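Local atomic coordinates of aldehyde dehydrogenase (Bartonella henselae, PDB entry 3I44), a protein that probably oxidises aldehydes to carboxylic acids, using a nicotinamide cofactor as hydride acceptor. Residues 133-138 and 483-488; 192-197 and 202-207; 325-330 and 368-373; 352-357 and 406-411. The protein carries 1 engineered substitution. One frame throughout, in Å; residues are numbered along the deposited sequence. Where two conformers were deposited one is given.

Contact 1: 133-138 and 483-488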
loop_
_atom_site.group_PDB
_atom_site.type_symbol
_atom_site.label_atom_id
_atom_site.label_comp_id
_atom_site.label_asym_id
_atom_site.label_seq_id
_atom_site.Cartn_x
_atom_site.Cartn_y
_atom_site.Cartn_z
ATOM N N ARG A 133 4.595 -1.697 25.115
ATOM C CA ARG A 133 3.430 -1.358 25.952
ATOM C C ARG A 133 2.292 -0.733 25.148
ATOM O O ARG A 133 1.120 -0.976 25.451
ATOM C CB ARG A 133 3.820 -0.403 27.101
ATOM C CG ARG A 133 4.818 -1.004 28.095
ATOM C CD ARG A 133 5.018 -0.128 29.357
ATOM N NE ARG A 133 5.105 1.280 29.008
ATOM C CZ ARG A 133 6.241 1.914 28.796
ATOM N NH1 ARG A 133 7.395 1.268 28.932
ATOM N NH2 ARG A 133 6.209 3.185 28.422
ATOM N N ASN A 134 2.638 0.106 24.178
ATOM C CA ASN A 134 1.621 0.742 23.369
ATOM C C ASN A 134 0.897 -0.255 22.424
ATOM O O ASN A 134 -0.311 -0.106 22.162
ATOM C CB ASN A 134 2.178 1.951 22.646
ATOM C CG ASN A 134 2.380 3.153 23.582
ATOM O OD1 ASN A 134 1.562 3.434 24.443
ATOM N ND2 ASN A 134 3.450 3.876 23.372
ATOM N N PHE A 135 1.615 -1.279 21.958
ATOM C CA PHE A 135 0.987 -2.377 21.210
ATOM C C PHE A 135 0.043 -3.189 22.123
ATOM O O PHE A 135 -1.052 -3.527 21.737
ATOM C CB PHE A 135 2.042 -3.318 20.601
ATOM C CG PHE A 135 2.741 -2.727 19.389
ATOM C CD1 PHE A 135 2.009 -2.319 18.286
ATOM C CD2 PHE A 135 4.091 -2.553 19.375
ATOM C CE1 PHE A 135 2.640 -1.797 17.184
ATOM C CE2 PHE A 135 4.719 -2.004 18.277
ATOM C CZ PHE A 135 4.003 -1.627 17.189
ATOM N N ILE A 136 0.493 -3.487 23.332
ATOM C CA ILE A 136 -0.348 -4.157 24.320
ATOM C C ILE A 136 -1.661 -3.417 24.553
ATOM O O ILE A 136 -2.725 -4.032 24.444
ATOM C CB ILE A 136 0.406 -4.367 25.641
ATOM C CG1 ILE A 136 1.414 -5.507 25.474
ATOM C CG2 ILE A 136 -0.572 -4.659 26.797
ATOM C CD1 ILE A 136 2.461 -5.540 26.568
ATOM N N LYS A 137 -1.589 -2.124 24.863
ATOM C CA LYS A 137 -2.779 -1.309 25.025
ATOM C C LYS A 137 -3.669 -1.353 23.781
ATOM O O LYS A 137 -4.888 -1.570 23.900
ATOM C CB LYS A 137 -2.448 0.141 25.385
ATOM C CG LYS A 137 -3.725 1.040 25.455
ATOM C CD LYS A 137 -3.445 2.437 25.987
ATOM C CE LYS A 137 -4.759 3.251 26.098
ATOM N NZ LYS A 137 -4.438 4.718 25.981
ATOM N N ALA A 138 -3.074 -1.141 22.602
ATOM C CA ALA A 138 -3.838 -1.182 21.347
ATOM C C ALA A 138 -4.505 -2.549 21.156
ATOM O O ALA A 138 -5.669 -2.611 20.824
ATOM C CB ALA A 138 -2.952 -0.826 20.111
ATOM N N TRP A 483 -2.497 1.132 14.170
ATOM C CA TRP A 483 -2.084 1.258 12.774
ATOM C C TRP A 483 -1.095 0.140 12.461
ATOM O O TRP A 483 -1.201 -0.523 11.425
ATOM C CB TRP A 483 -1.447 2.631 12.493
ATOM C CG TRP A 483 -2.448 3.786 12.262
ATOM C CD1 TRP A 483 -3.054 4.139 11.068
ATOM C CD2 TRP A 483 -2.928 4.709 13.233
ATOM N NE1 TRP A 483 -3.858 5.218 11.249
ATOM C CE2 TRP A 483 -3.818 5.588 12.569
ATOM C CE3 TRP A 483 -2.699 4.880 14.598
ATOM C CZ2 TRP A 483 -4.464 6.631 13.218
ATOM C CZ3 TRP A 483 -3.363 5.911 15.260
ATOM C CH2 TRP A 483 -4.238 6.778 14.561
ATOM N N GLY A 484 -0.167 -0.088 13.390
ATOM C CA GLY A 484 0.945 -0.979 13.166
ATOM C C GLY A 484 0.518 -2.428 13.158
ATOM O O GLY A 484 1.012 -3.217 12.347
ATOM N N ILE A 485 -0.422 -2.766 14.049
ATOM C CA ILE A 485 -1.005 -4.113 14.090
ATOM C C ILE A 485 -1.709 -4.426 12.752
ATOM O O ILE A 485 -1.575 -5.547 12.222
ATOM C CB ILE A 485 -1.997 -4.293 15.275
ATOM C CG1 ILE A 485 -1.236 -4.273 16.602
ATOM C CG2 ILE A 485 -2.737 -5.623 15.159
ATOM C CD1 ILE A 485 -2.074 -4.001 17.840
ATOM N N LYS A 486 -2.444 -3.435 12.230
ATOM C CA LYS A 486 -3.220 -3.626 10.996
ATOM C C LYS A 486 -2.368 -3.763 9.725
ATOM O O LYS A 486 -2.823 -4.371 8.752
ATOM C CB LYS A 486 -4.261 -2.526 10.782
ATOM C CG LYS A 486 -5.437 -2.702 11.713
ATOM C CD LYS A 486 -6.345 -1.493 11.774
ATOM C CE LYS A 486 -7.604 -1.824 12.539
ATOM N NZ LYS A 486 -8.517 -0.625 12.613
ATOM N N GLU A 487 -1.174 -3.187 9.701
ATOM C CA GLU A 487 -0.292 -3.420 8.565
ATOM C C GLU A 487 0.028 -4.916 8.393
ATOM O O GLU A 487 0.408 -5.332 7.307
ATOM C CB GLU A 487 1.024 -2.631 8.700
ATOM C CG GLU A 487 0.912 -1.107 8.653
ATOM C CD GLU A 487 2.267 -0.432 8.365
ATOM O OE1 GLU A 487 3.286 -0.794 9.008
ATOM O OE2 GLU A 487 2.293 0.454 7.487
ATOM N N PHE A 488 -0.111 -5.726 9.444
ATOM C CA PHE A 488 0.156 -7.185 9.341
ATOM C C PHE A 488 -1.110 -8.058 9.166
ATOM O O PHE A 488 -1.067 -9.306 9.302
ATOM C CB PHE A 488 1.026 -7.644 10.516
ATOM C CG PHE A 488 2.440 -7.102 10.442
ATOM C CD1 PHE A 488 3.399 -7.734 9.660
ATOM C CD2 PHE A 488 2.798 -5.946 11.138
ATOM C CE1 PHE A 488 4.695 -7.206 9.564
ATOM C CE2 PHE A 488 4.090 -5.421 11.058
ATOM C CZ PHE A 488 5.032 -6.044 10.272
#
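I485 and F135 carry this helix-to-helix contact, and A138 and the backbone of G484 complete it. The isoleucine works with its longer branch. Its CG1 lies 4.1 Å from CD1 of the F135 ring. One carbon further out, I485 CD1 meets the methyl CB of A138 at 4.0 Å. The same terminal methyl comes 4.1 Å from the carbonyl O of F135, so it settles between a side chain and the backbone about one helical turn apart. G484 approaches the ring differently: its CA sits close to the ring plane, at the edge, 4.4 Å from F135 CE1. A helix that presents glycine here can bring its bare backbone up to an aromatic rim.

Torsions explain the reach. In I485, CG1 is anti to the carbonyl carbon (chi1 -69°), and chi2 then extends CD1 toward the opposing helix. The side chains of F135 and I485 run past one another in opposite directions rather than meeting end on, and their CA atoms remain 7.6 Å apart.

In the second shell, I183 and P184 of helix 174-188 pack against the F135 ring, while the next residue along, I136, turns its side chain to helix 84-100. Just beyond helix 481-486, F488 packs on V165 and L167 and pairs through its backbone with I162. The contact therefore joins the long helix 117-141 to the short helix that leads into strand 489-494, antiparallel neighbour of strand 156-168.

Contact 2: 192-197 and 202-207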
loop_
_atom_site.group_PDB
_atom_site.type_symbol
_atom_site.label_atom_id
_atom_site.label_comp_id
_atom_site.label_asym_id
_atom_site.label_seq_id
_atom_site.Cartn_x
_atom_site.Cartn_y
_atom_site.Cartn_z
ATOM N N MET A 192 7.746 -14.728 10.791
ATOM C CA MET A 192 8.617 -13.673 10.224
ATOM C C MET A 192 10.079 -14.063 10.111
ATOM O O MET A 192 10.561 -14.885 10.880
ATOM C CB MET A 192 8.532 -12.384 11.065
ATOM C CG MET A 192 9.001 -12.547 12.503
ATOM S SD MET A 192 8.046 -11.544 13.695
ATOM C CE MET A 192 6.515 -12.467 13.713
ATOM N N VAL A 193 10.757 -13.440 9.152
ATOM C CA VAL A 193 12.206 -13.448 9.071
ATOM C C VAL A 193 12.688 -12.008 9.161
ATOM O O VAL A 193 12.305 -11.153 8.351
ATOM C CB VAL A 193 12.739 -14.107 7.791
ATOM C CG1 VAL A 193 14.306 -14.072 7.771
ATOM C CG2 VAL A 193 12.232 -15.547 7.706
ATOM N N LEU A 194 13.502 -11.748 10.180
ATOM C CA LEU A 194 14.142 -10.455 10.397
ATOM C C LEU A 194 15.594 -10.500 9.898
ATOM O O LEU A 194 16.349 -11.436 10.233
ATOM C CB LEU A 194 14.122 -10.099 11.880
ATOM C CG LEU A 194 14.961 -8.881 12.341
ATOM C CD1 LEU A 194 14.425 -7.603 11.747
ATOM C CD2 LEU A 194 15.046 -8.791 13.867
ATOM N N LYS A 195 15.958 -9.524 9.078
ATOM C CA LYS A 195 17.373 -9.260 8.760
ATOM C C LYS A 195 17.748 -7.910 9.335
ATOM O O LYS A 195 17.348 -6.872 8.788
ATOM C CB LYS A 195 17.622 -9.249 7.243
ATOM C CG LYS A 195 19.119 -9.099 6.885
ATOM C CD LYS A 195 19.357 -8.424 5.544
ATOM C CE LYS A 195 19.287 -6.911 5.665
ATOM N NZ LYS A 195 20.340 -6.338 6.563
ATOM N N PRO A 196 18.534 -7.897 10.433
ATOM C CA PRO A 196 18.852 -6.561 10.936
ATOM C C PRO A 196 20.004 -5.928 10.170
ATOM O O PRO A 196 20.499 -6.524 9.210
ATOM C CB PRO A 196 19.243 -6.825 12.388
ATOM C CG PRO A 196 19.753 -8.201 12.371
ATOM C CD PRO A 196 18.896 -8.931 11.414
ATOM N N SER A 197 20.420 -4.728 10.587
ATOM C CA SER A 197 21.506 -4.041 9.919
ATOM C C SER A 197 22.820 -4.735 10.217
ATOM O O SER A 197 23.106 -5.078 11.359
ATOM C CB SER A 197 21.569 -2.600 10.349
ATOM O OG SER A 197 22.767 -2.007 9.866
ATOM N N LEU A 202 23.949 -6.641 16.640
ATOM C CA LEU A 202 24.039 -7.299 17.928
ATOM C C LEU A 202 22.786 -7.070 18.796
ATOM O O LEU A 202 22.335 -7.983 19.484
ATOM C CB LEU A 202 25.319 -6.900 18.670
ATOM C CG LEU A 202 26.679 -7.189 17.998
ATOM C CD1 LEU A 202 27.803 -6.656 18.865
ATOM C CD2 LEU A 202 26.909 -8.676 17.668
ATOM N N SER A 203 22.203 -5.879 18.720
ATOM C CA SER A 203 21.030 -5.578 19.521
ATOM C C SER A 203 19.889 -6.506 19.131
ATOM O O SER A 203 19.224 -7.038 20.002
ATOM C CB SER A 203 20.644 -4.106 19.417
ATOM O OG SER A 203 20.609 -3.637 18.082
ATOM N N ALA A 204 19.705 -6.708 17.823
ATOM C CA ALA A 204 18.715 -7.642 17.264
ATOM C C ALA A 204 18.980 -9.075 17.668
ATOM O O ALA A 204 18.068 -9.839 17.970
ATOM C CB ALA A 204 18.653 -7.514 15.726
ATOM N N MET A 205 20.247 -9.448 17.698
ATOM C CA MET A 205 20.598 -10.816 18.128
ATOM C C MET A 205 20.252 -11.017 19.600
ATOM O O MET A 205 19.766 -12.065 19.987
ATOM C CB MET A 205 22.083 -11.094 17.847
ATOM C CG MET A 205 22.327 -11.081 16.347
ATOM S SD MET A 205 24.020 -11.372 15.869
ATOM C CE MET A 205 24.175 -13.141 16.205
ATOM N N LEU A 206 20.497 -10.012 20.428
ATOM C CA LEU A 206 20.057 -10.074 21.843
ATOM C C LEU A 206 18.508 -10.119 21.929
ATOM O O LEU A 206 17.949 -10.856 22.736
ATOM C CB LEU A 206 20.636 -8.900 22.651
ATOM C CG LEU A 206 20.197 -8.709 24.117
ATOM C CD1 LEU A 206 20.403 -10.012 24.969
ATOM C CD2 LEU A 206 20.942 -7.457 24.749
ATOM N N PHE A 207 17.826 -9.360 21.082
ATOM C CA PHE A 207 16.366 -9.409 21.022
ATOM C C PHE A 207 15.916 -10.823 20.675
ATOM O O PHE A 207 14.957 -11.348 21.267
ATOM C CB PHE A 207 15.815 -8.399 20.020
ATOM C CG PHE A 207 14.325 -8.295 20.023
ATOM C CD1 PHE A 207 13.673 -7.554 21.000
ATOM C CD2 PHE A 207 13.570 -8.935 19.068
ATOM C CE1 PHE A 207 12.280 -7.447 21.024
ATOM C CE2 PHE A 207 12.176 -8.828 19.070
ATOM C CZ PHE A 207 11.540 -8.077 20.046
#
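A204 has the most surface buried here, and its single methyl group is met by two residues of the opposite segment, P196 and L194. The proline comes closest. Its CB stands 3.5 Å from A204 CB, tighter than ordinary van der Waals contact, and CG of the same ring follows at 3.6 Å. CB and CG of the pyrrolidine ring together are thus laid against the methyl. L194 adds a looser touch through one branch, with CD2 4.3 Å from A204 CB. Its CG is anti to the backbone N (chi1 170°), which helps carry that branch toward the helix.

The segments belong to a beta-alpha-beta unit formed by strand 191-195, helix 202-213 and strand 221-223, as in the Rossmann-like cofactor-binding domain of aldehyde dehydrogenases. Between L194 and P196, K195 points away from the helix. Its NZ bonds P196 O at 2.7 Å from above the carbonyl plane, and also bonds G226 O. On the helix, S203 OG bonds E112 OE2; E112 and I199 both belong to the sodium site.

Across the interface itself the chemistry is wholly apolar: methyl, proline ring and leucine branch meet without a polar atom taking part. The fit accordingly rests on shape, with the small alanine letting the helix come close to the turn after the strand, while the NZ of K195 is held by carbonyl oxygens.

Contact 3: 325-330 and 368-373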
loop_
_atom_site.group_PDB
_atom_site.type_symbol
_atom_site.label_atom_id
_atom_site.label_comp_id
_atom_site.label_asym_id
_atom_site.label_seq_id
_atom_site.Cartn_x
_atom_site.Cartn_y
_atom_site.Cartn_z
ATOM N N ASP A 325 25.820 29.202 19.919
ATOM C CA ASP A 325 26.043 28.908 21.345
ATOM C C ASP A 325 25.792 27.445 21.692
ATOM O O ASP A 325 26.619 26.783 22.349
ATOM C CB ASP A 325 25.127 29.799 22.224
ATOM C CG ASP A 325 25.478 29.723 23.723
ATOM O OD1 ASP A 325 26.596 30.134 24.108
ATOM O OD2 ASP A 325 24.624 29.269 24.528
ATOM N N ILE A 326 24.633 26.936 21.268
ATOM C CA ILE A 326 24.286 25.556 21.595
ATOM C C ILE A 326 25.289 24.592 20.944
ATOM O O ILE A 326 25.803 23.694 21.609
ATOM C CB ILE A 326 22.830 25.214 21.201
ATOM C CG1 ILE A 326 21.831 26.069 21.987
ATOM C CG2 ILE A 326 22.563 23.777 21.478
ATOM C CD1 ILE A 326 21.836 25.817 23.498
ATOM N N ALA A 327 25.597 24.799 19.661
ATOM C CA ALA A 327 26.621 23.980 18.989
ATOM C C ALA A 327 27.949 23.975 19.750
ATOM O O ALA A 327 28.513 22.918 20.033
ATOM C CB ALA A 327 26.863 24.467 17.556
ATOM N N GLU A 328 28.445 25.160 20.098
ATOM C CA GLU A 328 29.741 25.242 20.786
ATOM C C GLU A 328 29.690 24.564 22.144
ATOM O O GLU A 328 30.684 24.005 22.583
ATOM C CB GLU A 328 30.211 26.696 20.893
ATOM C CG GLU A 328 30.619 27.216 19.512
ATOM C CD GLU A 328 30.881 28.706 19.444
ATOM O OE1 GLU A 328 30.584 29.433 20.426
ATOM O OE2 GLU A 328 31.376 29.131 18.370
ATOM N N LYS A 329 28.524 24.570 22.779
ATOM C CA LYS A 329 28.345 23.876 24.050
ATOM C C LYS A 329 27.973 22.382 23.914
ATOM O O LYS A 329 27.792 21.706 24.917
ATOM C CB LYS A 329 27.261 24.587 24.867
ATOM C CG LYS A 329 27.685 25.970 25.336
ATOM C CD LYS A 329 26.566 26.654 26.113
ATOM C CE LYS A 329 27.073 27.951 26.765
ATOM N NZ LYS A 329 25.915 28.802 27.194
ATOM N N THR A 330 27.797 21.882 22.693
ATOM C CA THR A 330 27.434 20.482 22.503
ATOM C C THR A 330 28.739 19.703 22.490
ATOM O O THR A 330 29.563 19.887 21.571
ATOM C CB THR A 330 26.663 20.277 21.175
ATOM O OG1 THR A 330 25.399 20.941 21.263
ATOM C CG2 THR A 330 26.459 18.788 20.849
ATOM N N LEU A 368 29.131 29.378 7.057
ATOM C CA LEU A 368 29.544 28.489 8.126
ATOM C C LEU A 368 29.570 29.241 9.452
ATOM O O LEU A 368 30.451 30.087 9.677
ATOM C CB LEU A 368 30.912 27.859 7.842
ATOM C CG LEU A 368 31.486 26.883 8.868
ATOM C CD1 LEU A 368 30.574 25.666 9.078
ATOM C CD2 LEU A 368 32.886 26.446 8.456
ATOM N N VAL A 369 28.621 28.905 10.343
ATOM C CA VAL A 369 28.465 29.602 11.622
ATOM C C VAL A 369 29.367 29.032 12.672
ATOM O O VAL A 369 29.995 29.789 13.412
ATOM C CB VAL A 369 27.005 29.577 12.112
ATOM C CG1 VAL A 369 26.863 30.241 13.512
ATOM C CG2 VAL A 369 26.114 30.231 11.080
ATOM N N THR A 370 29.423 27.699 12.758
ATOM C CA THR A 370 30.371 27.010 13.627
ATOM C C THR A 370 30.519 25.569 13.193
ATOM O O THR A 370 29.761 25.086 12.367
ATOM C CB THR A 370 29.970 27.059 15.117
ATOM O OG1 THR A 370 30.893 26.266 15.878
ATOM C CG2 THR A 370 28.540 26.534 15.333
ATOM N N GLY A 371 31.487 24.875 13.764
ATOM C CA GLY A 371 31.818 23.521 13.314
ATOM C C GLY A 371 32.412 23.541 11.920
ATOM O O GLY A 371 32.974 24.556 11.479
ATOM N N GLY A 372 32.278 22.424 11.210
ATOM C CA GLY A 372 32.935 22.241 9.911
ATOM C C GLY A 372 33.458 20.826 9.756
ATOM O O GLY A 372 32.989 19.890 10.429
ATOM N N THR A 373 34.440 20.674 8.864
ATOM C CA THR A 373 35.026 19.360 8.528
ATOM C C THR A 373 36.055 18.892 9.551
ATOM O O THR A 373 36.608 19.691 10.303
ATOM C CB THR A 373 35.651 19.389 7.080
ATOM O OG1 THR A 373 36.765 20.307 7.023
ATOM C CG2 THR A 373 34.584 19.837 6.052
#
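T370 meets A327 and E328 beside a classic beta bulge, in which V369 and T370 both face V389 of the neighbouring strand. Strand 367-370 is an outermost strand of the seven-stranded mixed sheet within this chain, and helix 316-329 packs against it here.

The apolar part is a single methyl pair. A327 CB and T370 CG2 approach to 3.5 Å, closer than two carbons usually come, and the nearest backbones, at these same residues, stand 7.2 Å apart between CA atoms. The threonine's chi1 of 175° sets OG1 anti to the backbone N and puts CG2 between the N and the carbonyl carbon, and in this pose the methyl meets the alanine. V389 and F296 also touch A327, so the alanine is buried on the inner side of its helix.

The polar part is contact without bonding. The extended chain of E328 crosses the threonine at a slant, and its CG passes 3.8 Å from T370 OG1. E328 OE2 is equally distant from that hydroxyl, too far to count as a hydrogen bond, and its ion pair with K324 is long and weak.

Ionic and hydrogen bonds instead tie the helix to itself. K329 NZ forms a salt bridge with D325 OD2 at 3.0 Å, on the syn lone pair of that oxygen. At the next residue, T330 OG1 donates to I326 O over 2.8 Å, approaching from above the carbonyl plane, 48° out of it.

Contact 4: 352-357 and 406-411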
loop_
_atom_site.group_PDB
_atom_site.type_symbol
_atom_site.label_atom_id
_atom_site.label_comp_id
_atom_site.label_asym_id
_atom_site.label_seq_id
_atom_site.Cartn_x
_atom_site.Cartn_y
_atom_site.Cartn_z
ATOM N N ASP A 352 32.326 9.763 5.977
ATOM C CA ASP A 352 32.815 10.344 4.730
ATOM C C ASP A 352 31.685 11.092 3.986
ATOM O O ASP A 352 31.905 12.190 3.483
ATOM C CB ASP A 352 33.499 9.303 3.831
ATOM C CG ASP A 352 34.807 8.740 4.440
ATOM O OD1 ASP A 352 35.453 9.410 5.277
ATOM O OD2 ASP A 352 35.176 7.585 4.104
ATOM N N LYS A 353 30.474 10.520 3.959
ATOM C CA LYS A 353 29.321 11.181 3.299
ATOM C C LYS A 353 29.009 12.522 3.966
ATOM O O LYS A 353 28.698 13.503 3.294
ATOM C CB LYS A 353 28.060 10.278 3.324
ATOM C CG LYS A 353 28.012 9.207 2.210
ATOM C CD LYS A 353 27.109 7.982 2.579
ATOM C CE LYS A 353 25.614 8.363 2.777
ATOM N NZ LYS A 353 24.738 7.164 3.143
ATOM N N ILE A 354 29.092 12.559 5.300
ATOM C CA ILE A 354 28.765 13.773 6.046
ATOM C C ILE A 354 29.826 14.844 5.797
ATOM O O ILE A 354 29.506 16.036 5.551
ATOM C CB ILE A 354 28.603 13.498 7.563
ATOM C CG1 ILE A 354 27.404 12.573 7.827
ATOM C CG2 ILE A 354 28.442 14.858 8.323
ATOM C CD1 ILE A 354 27.412 11.827 9.223
ATOM N N GLN A 355 31.091 14.428 5.844
ATOM C CA GLN A 355 32.189 15.379 5.549
ATOM C C GLN A 355 32.011 15.997 4.175
ATOM O O GLN A 355 32.189 17.210 3.992
ATOM C CB GLN A 355 33.560 14.707 5.636
ATOM C CG GLN A 355 33.924 14.202 7.016
ATOM C CD GLN A 355 33.975 15.325 8.021
ATOM O OE1 GLN A 355 34.649 16.308 7.793
ATOM N NE2 GLN A 355 33.246 15.191 9.136
ATOM N N ASP A 356 31.644 15.164 3.202
ATOM C CA ASP A 356 31.448 15.650 1.828
ATOM C C ASP A 356 30.319 16.684 1.779
ATOM O O ASP A 356 30.410 17.725 1.088
ATOM C CB ASP A 356 31.135 14.468 0.906
ATOM C CG ASP A 356 30.903 14.903 -0.526
ATOM O OD1 ASP A 356 31.862 15.431 -1.158
ATOM O OD2 ASP A 356 29.765 14.709 -1.019
ATOM N N LEU A 357 29.255 16.418 2.535
ATOM C CA LEU A 357 28.092 17.313 2.513
ATOM C C LEU A 357 28.434 18.617 3.233
ATOM O O LEU A 357 28.062 19.699 2.761
ATOM C CB LEU A 357 26.827 16.601 3.080
ATOM C CG LEU A 357 25.992 15.836 2.002
ATOM C CD1 LEU A 357 25.102 14.744 2.592
ATOM C CD2 LEU A 357 25.145 16.794 1.142
ATOM N N GLY A 406 23.992 13.551 10.075
ATOM C CA GLY A 406 25.046 13.932 11.003
ATOM C C GLY A 406 24.558 15.170 11.743
ATOM O O GLY A 406 23.470 15.684 11.423
ATOM N N PRO A 407 25.352 15.678 12.708
ATOM C CA PRO A 407 24.932 16.827 13.502
ATOM C C PRO A 407 25.127 18.122 12.768
ATOM O O PRO A 407 26.003 18.911 13.125
ATOM C CB PRO A 407 25.820 16.720 14.727
ATOM C CG PRO A 407 27.092 16.141 14.179
ATOM C CD PRO A 407 26.593 15.081 13.249
ATOM N N VAL A 408 24.292 18.332 11.751
ATOM C CA VAL A 408 24.442 19.416 10.828
ATOM C C VAL A 408 23.099 20.135 10.601
ATOM O O VAL A 408 22.159 19.586 10.042
ATOM C CB VAL A 408 25.022 18.904 9.499
ATOM C CG1 VAL A 408 25.136 20.051 8.475
ATOM C CG2 VAL A 408 26.381 18.232 9.764
ATOM N N LEU A 409 23.021 21.377 11.042
ATOM C CA LEU A 409 21.796 22.158 10.943
ATOM C C LEU A 409 21.921 23.202 9.852
ATOM O O LEU A 409 22.971 23.832 9.738
ATOM C CB LEU A 409 21.560 22.845 12.282
ATOM C CG LEU A 409 20.384 23.801 12.392
ATOM C CD1 LEU A 409 19.079 23.034 12.223
ATOM C CD2 LEU A 409 20.392 24.513 13.742
ATOM N N SER A 410 20.848 23.396 9.076
ATOM C CA SER A 410 20.758 24.462 8.095
ATOM C C SER A 410 19.709 25.523 8.483
ATOM O O SER A 410 18.539 25.177 8.664
ATOM C CB SER A 410 20.414 23.854 6.725
ATOM O OG SER A 410 21.431 22.974 6.280
ATOM N N LEU A 411 20.119 26.794 8.607
ATOM C CA LEU A 411 19.204 27.921 8.900
ATOM C C LEU A 411 19.021 28.791 7.690
ATOM O O LEU A 411 19.987 29.050 6.939
ATOM C CB LEU A 411 19.749 28.846 10.008
ATOM C CG LEU A 411 19.530 28.515 11.469
ATOM C CD1 LEU A 411 20.093 27.140 11.717
ATOM C CD2 LEU A 411 20.195 29.569 12.381
#
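I354 points its CB at the turn before strand 408-414, and its two branches meet different residues, CG2 reaching V408 and the CG1-CD1 branch G406. At CB the side chain divides. The shorter branch, CG2, is anti to the backbone N and lies 4.2 Å from CG2 of V408, a methyl-to-methyl contact with the first residue of the strand. The other branch starts at CG1, anti to the carbonyl carbon (chi1 -65°) and 4.2 Å from the CA of G406. Its tip, CD1, goes deeper: it lies 3.6 Å from G406 CA and 3.9 Å from G406 N, resting on bare backbone where the glycine offers no side chain of its own.

The backbone under that methyl is an inverse gamma turn centred on P407, closed by V408 N donating to G406 O at 2.8 Å. It delivers the chain into strand 408-414, an interior strand of the seven-stranded sheet, between strands 388-391 and 308-312. Helix 348-363 lies against the entry to that strand.

Beyond the two segments, V345 also packs on I354, while P407 turns to V385 and F296. Two residues on from I354, D356 OD2 makes a salt bridge to R398, and on another side of the helix Q355 OE1 accepts a hydrogen bond from G374 N.

The four contacts divide into two groups. Contacts 3 and 4 serve the same seven-stranded sheet; their centres are 12 Å apart, and they meet where T373 CA lies 3.2 Å from Q355 OE1. Their segments alternate along the chain in the order 325-330, 352-357, 368-373, 406-411. Contact 2 includes a strand of the other large sheet, and contact 1 involves the helix leading into another, strand 489-494; their centres are 20 Å apart and nearest atoms about 7 Å. Contact 1 spans the sequence range of all the others, yet its centre is 40 Å from that of contact 3. The bound sodium is about 11 Å from the side chain of P196 in contact 2 and about 14 Å from that of I354 in contact 4.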